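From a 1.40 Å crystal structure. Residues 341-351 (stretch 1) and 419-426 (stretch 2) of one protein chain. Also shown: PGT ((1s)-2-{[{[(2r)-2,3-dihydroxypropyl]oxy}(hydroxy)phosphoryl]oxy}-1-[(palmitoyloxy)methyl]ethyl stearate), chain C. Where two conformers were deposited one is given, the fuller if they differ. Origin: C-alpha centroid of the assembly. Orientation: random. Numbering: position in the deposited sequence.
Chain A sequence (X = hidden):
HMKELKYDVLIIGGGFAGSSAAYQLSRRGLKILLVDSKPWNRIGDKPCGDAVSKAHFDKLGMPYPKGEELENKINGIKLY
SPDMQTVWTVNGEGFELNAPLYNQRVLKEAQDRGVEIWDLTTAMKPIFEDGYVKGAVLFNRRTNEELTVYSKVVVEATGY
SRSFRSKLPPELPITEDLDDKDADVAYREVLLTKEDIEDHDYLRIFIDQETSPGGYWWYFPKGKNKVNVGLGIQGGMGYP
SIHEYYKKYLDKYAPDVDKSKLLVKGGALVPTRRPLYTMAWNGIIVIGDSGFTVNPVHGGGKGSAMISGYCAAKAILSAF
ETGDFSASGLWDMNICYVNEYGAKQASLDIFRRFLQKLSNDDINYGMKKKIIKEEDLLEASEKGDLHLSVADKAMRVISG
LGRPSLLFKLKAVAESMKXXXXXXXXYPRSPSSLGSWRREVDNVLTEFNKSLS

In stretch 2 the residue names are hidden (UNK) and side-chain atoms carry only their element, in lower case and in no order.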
# COMPACT_ATOMS: atom_id res chain seq x y z
N TYR A 341 -7.90 4.39 7.62
CA TYR A 341 -7.33 3.15 7.07
C TYR A 341 -6.36 2.43 8.01
O TYR A 341 -6.31 1.20 8.01
CB TYR A 341 -6.61 3.44 5.75
CG TYR A 341 -6.58 2.28 4.79
CD1 TYR A 341 -7.63 2.06 3.90
CD2 TYR A 341 -5.50 1.40 4.76
CE1 TYR A 341 -7.60 1.00 3.01
CE2 TYR A 341 -5.46 0.34 3.87
CZ TYR A 341 -6.52 0.14 3.00
OH TYR A 341 -6.51 -0.91 2.10
N GLY A 342 -5.59 3.17 8.80
CA GLY A 342 -4.50 2.58 9.56
C GLY A 342 -4.88 1.58 10.64
O GLY A 342 -4.17 0.59 10.83
N ALA A 343 -6.00 1.81 11.32
CA ALA A 343 -6.44 0.88 12.36
C ALA A 343 -6.81 -0.45 11.72
O ALA A 343 -6.46 -1.53 12.22
CB ALA A 343 -7.62 1.46 13.13
N LYS A 344 -7.53 -0.38 10.61
CA LYS A 344 -7.83 -1.57 9.82
C LYS A 344 -6.56 -2.29 9.38
O LYS A 344 -6.48 -3.52 9.45
CB LYS A 344 -8.65 -1.19 8.59
CG LYS A 344 -8.54 -2.22 7.48
CD LYS A 344 -9.49 -1.93 6.38
CE LYS A 344 -9.18 -0.60 5.75
NZ LYS A 344 -10.16 -0.42 4.67
N GLN A 345 -5.57 -1.53 8.92
CA GLN A 345 -4.30 -2.11 8.52
C GLN A 345 -3.67 -2.90 9.64
O GLN A 345 -3.11 -3.97 9.41
CB GLN A 345 -3.30 -1.02 8.17
CG GLN A 345 -3.17 -0.70 6.73
CD GLN A 345 -2.11 0.35 6.53
OE1 GLN A 345 -2.39 1.53 6.59
NE2 GLN A 345 -0.87 -0.08 6.33
N ALA A 346 -3.70 -2.35 10.85
CA ALA A 346 -3.08 -3.01 11.99
C ALA A 346 -3.72 -4.37 12.25
O ALA A 346 -3.04 -5.37 12.48
CB ALA A 346 -3.17 -2.14 13.23
N SER A 347 -5.05 -4.40 12.24
CA SER A 347 -5.79 -5.65 12.38
C SER A 347 -5.40 -6.65 11.30
O SER A 347 -5.20 -7.84 11.56
CB SER A 347 -7.29 -5.35 12.28
OG SER A 347 -8.06 -6.53 12.41
N LEU A 348 -5.28 -6.16 10.07
CA LEU A 348 -4.94 -7.02 8.95
C LEU A 348 -3.49 -7.48 8.97
O LEU A 348 -3.16 -8.51 8.38
CB LEU A 348 -5.30 -6.34 7.63
CG LEU A 348 -6.81 -6.19 7.44
CD1 LEU A 348 -7.07 -5.42 6.16
CD2 LEU A 348 -7.53 -7.55 7.43
N ASP A 349 -2.62 -6.74 9.66
CA ASP A 349 -1.22 -7.14 9.84
C ASP A 349 -1.20 -8.46 10.64
O ASP A 349 -0.47 -9.39 10.30
CB ASP A 349 -0.47 -5.98 10.54
CG ASP A 349 1.05 -6.12 10.56
OD1 ASP A 349 1.59 -7.21 10.25
OD2 ASP A 349 1.70 -5.13 10.94
N ILE A 350 -2.04 -8.56 11.66
CA ILE A 350 -2.21 -9.81 12.42
C ILE A 350 -2.77 -10.91 11.53
O ILE A 350 -2.25 -12.04 11.48
CB ILE A 350 -3.19 -9.60 13.61
CG1 ILE A 350 -2.56 -8.68 14.67
CG2 ILE A 350 -3.57 -10.92 14.24
CD1 ILE A 350 -1.39 -9.30 15.42
N PHE A 351 -3.84 -10.60 10.81
CA PHE A 351 -4.51 -11.61 9.98
C PHE A 351 -3.58 -12.16 8.90
O PHE A 351 -3.51 -13.37 8.70
CB PHE A 351 -5.81 -11.02 9.41
CG PHE A 351 -6.74 -12.03 8.81
CD1 PHE A 351 -7.03 -13.23 9.45
CD2 PHE A 351 -7.38 -11.76 7.61
CE1 PHE A 351 -7.89 -14.15 8.88
CE2 PHE A 351 -8.25 -12.68 7.05
CZ PHE A 351 -8.51 -13.87 7.69
N UNK A 419 -7.97 -6.85 19.57
CA UNK A 419 -7.09 -6.20 20.53
C UNK A 419 -6.23 -5.11 19.88
O UNK A 419 -6.12 -4.00 20.40
c UNK A 419 -3.94 -6.82 24.33
c UNK A 419 -5.22 -6.58 22.20
c UNK A 419 -4.72 -7.55 23.25
n UNK A 419 -3.45 -7.74 25.39
c UNK A 419 -6.19 -7.21 21.23
N UNK A 420 -5.60 -5.43 18.76
CA UNK A 420 -4.77 -4.44 18.10
C UNK A 420 -5.64 -3.31 17.51
O UNK A 420 -5.25 -2.15 17.57
c UNK A 420 -2.60 -4.16 16.83
c UNK A 420 -1.53 -4.79 15.95
c UNK A 420 -4.51 -5.43 15.78
c UNK A 420 -3.80 -5.08 17.07
N UNK A 421 -6.83 -3.65 17.02
CA UNK A 421 -7.71 -2.62 16.46
C UNK A 421 -8.07 -1.60 17.54
O UNK A 421 -8.02 -0.39 17.30
c UNK A 421 -8.98 -3.22 15.86
n UNK A 421 -12.18 -1.94 13.22
c UNK A 421 -9.79 -2.23 15.03
c UNK A 421 -10.77 -1.76 12.77
c UNK A 421 -9.81 -2.62 13.56
N UNK A 422 -8.38 -2.11 18.73
CA UNK A 422 -8.69 -1.26 19.88
C UNK A 422 -7.51 -0.36 20.28
O UNK A 422 -7.72 0.80 20.63
o UNK A 422 -12.06 -4.19 21.93
c UNK A 422 -9.16 -2.11 21.06
c UNK A 422 -10.92 -3.68 21.97
c UNK A 422 -10.51 -2.76 20.83
o UNK A 422 -10.11 -3.88 22.89
N UNK A 423 -6.30 -0.90 20.25
CA UNK A 423 -5.12 -0.09 20.53
C UNK A 423 -5.03 1.06 19.53
O UNK A 423 -4.70 2.18 19.90
c UNK A 423 -3.41 -1.61 21.76
c UNK A 423 -3.83 -0.91 20.47
c UNK A 423 -2.21 -2.50 21.50
c UNK A 423 -3.08 -0.58 22.83
N UNK A 424 -5.30 0.76 18.26
CA UNK A 424 -5.25 1.80 17.23
C UNK A 424 -6.39 2.80 17.33
O UNK A 424 -6.20 3.98 17.03
c UNK A 424 -2.99 1.61 14.59
c UNK A 424 -1.06 0.25 14.93
c UNK A 424 -3.07 -0.21 16.13
c UNK A 424 -5.14 1.18 15.83
c UNK A 424 -1.68 1.32 14.30
c UNK A 424 -3.72 0.84 15.50
c UNK A 424 -1.76 -0.51 15.85
o UNK A 424 0.25 -0.04 14.64
N UNK A 425 -7.57 2.35 17.76
CA UNK A 425 -8.67 3.27 18.02
C UNK A 425 -8.36 4.19 19.21
O UNK A 425 -8.99 5.24 19.38
c UNK A 425 -11.77 1.00 17.26
c UNK A 425 -9.98 2.51 18.24
c UNK A 425 -10.51 2.58 15.77
c UNK A 425 -10.44 1.70 17.02
N UNK A 426 -7.38 3.80 20.01
CA UNK A 426 -6.87 4.65 21.09
C UNK A 426 -5.47 5.17 20.78
O UNK A 426 -4.62 5.27 21.66
o UNK A 426 -9.02 4.46 23.31
c UNK A 426 -6.88 3.89 22.41
n UNK A 426 -8.66 2.30 22.83
c UNK A 426 -8.28 3.57 22.89
C48 PGT C . -0.73 -12.54 1.95
C47 PGT C . -0.11 -11.21 2.33
C46 PGT C . 0.69 -10.67 1.16
C45 PGT C . -0.21 -10.58 -0.06
C44 PGT C . 0.29 -9.51 -1.01
C43 PGT C . 0.94 -10.17 -2.22
C42 PGT C . 1.58 -9.08 -3.07
C41 PGT C . 0.47 -8.24 -3.64
C40 PGT C . 0.91 -7.61 -4.94
C39 PGT C . -0.33 -7.41 -5.78
C38 PGT C . -1.32 -6.56 -5.02
C37 PGT C . -2.62 -6.52 -5.80
C36 PGT C . -3.56 -5.58 -5.08
C35 PGT C . -4.97 -5.75 -5.60
C34 PGT C . -5.87 -4.75 -4.90
C33 PGT C . -7.33 -5.06 -5.12
C32 PGT C . -8.15 -3.79 -5.25
C31 PGT C . -8.48 -3.16 -3.91
O31 PGT C . -8.18 -2.00 -3.74
O2 PGT C . -9.10 -3.90 -2.86
C2 PGT C . -10.49 -3.70 -2.68
C1 PGT C . -10.82 -2.45 -1.89
O3P PGT C . -9.78 -1.51 -1.72
P PGT C . -9.28 -1.21 -0.24
O1P PGT C . -9.22 -2.56 0.43
O2P PGT C . -7.90 -0.56 -0.23
O4P PGT C . -10.27 -0.27 0.57
C4 PGT C . -11.59 -0.00 0.16
C5 PGT C . -12.34 0.81 1.19
O5 PGT C . -12.78 2.01 0.60
C6 PGT C . -11.42 1.12 2.35
O6 PGT C . -11.04 2.48 2.35
C3 PGT C . -11.11 -4.82 -1.87
O3 PGT C . -11.07 -6.07 -2.51
C11 PGT C . -10.92 -7.14 -1.61
O11 PGT C . -11.57 -7.17 -0.59
C12 PGT C . -9.93 -8.25 -1.91
C13 PGT C . -10.25 -9.49 -1.10
C14 PGT C . -9.23 -10.56 -1.41
C15 PGT C . -8.15 -10.58 -0.35
C16 PGT C . -7.21 -11.74 -0.58
C17 PGT C . -7.06 -12.52 0.71
C18 PGT C . -6.39 -13.85 0.46
C19 PGT C . -6.52 -14.73 1.69
C20 PGT C . -7.95 -15.20 1.86
C21 PGT C . -8.00 -16.71 1.87
C22 PGT C . -9.11 -17.21 2.77
C23 PGT C . -8.77 -18.60 3.24
C24 PGT C . -9.71 -19.03 4.35
C25 PGT C . -8.91 -19.48 5.55
C26 PGT C . -9.36 -18.72 6.78

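Position 419 carries four carbons in a row ending in a nitrogen, an unbranched chain extended at every torsion. It is out of reach of stretch 1 and lies exposed. The terminal nitrogen on four carbons identifies Lys419.

At position 420 there are four carbons and no heteroatom. The chain forks at its first carbon, and one arm is two carbons long, the other one. Its CA-to-CB bond points toward stretch 1, where the fork settles against Ala346, Ser347 and Ile350. A beta-branched four-carbon side chain is isoleucine, Ile420. Its CG2 lies 3.6 Å from Ala346 O, 3.6 Å from Ser347 CA and 3.9 Å from Ile350 CG1, while its CD1 reaches 4.1 Å from Ala346 CB, so both arms of the fork pack on the facing helix.

Position 421 again has four carbons in a row and a terminal nitrogen, but here the CA-to-CB bond points sideways to stretch 1, and the chain touches Ala343, Lys344 and Ser347. This is Lys421. The aliphatic part makes the contact: CD is 3.8 Å from Ala343 O and 3.9 Å from Ser347 CB, and CE is 4.1 Å from Lys344 N. The amino group, NZ, is hydrogen-bonded elsewhere in the structure.

Three carbons, the third bearing two oxygens, make up the side chain at position 422. Its CA-to-CB bond points away from stretch 1, and the side chain touches nothing there; the carboxylate at the end of two methylene groups gives Glu422.

Position 423 has four carbons forked at the second and is out of reach of stretch 1. Branching one carbon further out than in Ile420 marks it as Leu423.

One carbon followed by a six-carbon ring bearing one oxygen occupies position 424; its CA-to-CB bond points toward stretch 1, and the side chain touches Gly342, Ala343 and Ala346. The hydroxyl on the ring makes it tyrosine, Tyr424. Ala346 CB sits over one face of the ring, 3.4 Å from the centroid of the Tyr424 ring and 14° off the ring normal, a CH-pi contact. Nearer the backbone, Tyr424 CB packs 3.7 Å from Ala343 CB.

At position 425, four carbons fork at the second. The CA-to-CB bond points sideways, yet the end of the chain comes nearer and meets Ala343. This is Leu425, with CD2 4.1 Å from Ala343 CB.

Position 426 has two carbons, the second carrying an oxygen and a nitrogen, and no contact with stretch 1. The short carboxamide is Asn426, whose ND2 donates a hydrogen bond of 2.8 Å to Glu422 O, back along its own stretch.

The two helices run nearly antiparallel, at 156°, and their axes approach to 8.1 Å. Small residues on stretch 1 accompany this close approach: the CA atoms of Ala343 and Tyr424 are 5.1 Å apart, and those of Ser347 and Lys421 5.4 Å. No hydrogen bond crosses between the stretches. The contact, burying 387 Å², rests instead on apolar packing, with Ala346 lodged against both Ile420 and the Tyr424 ring.

Stretch 2 (419-426) KIKELYLN
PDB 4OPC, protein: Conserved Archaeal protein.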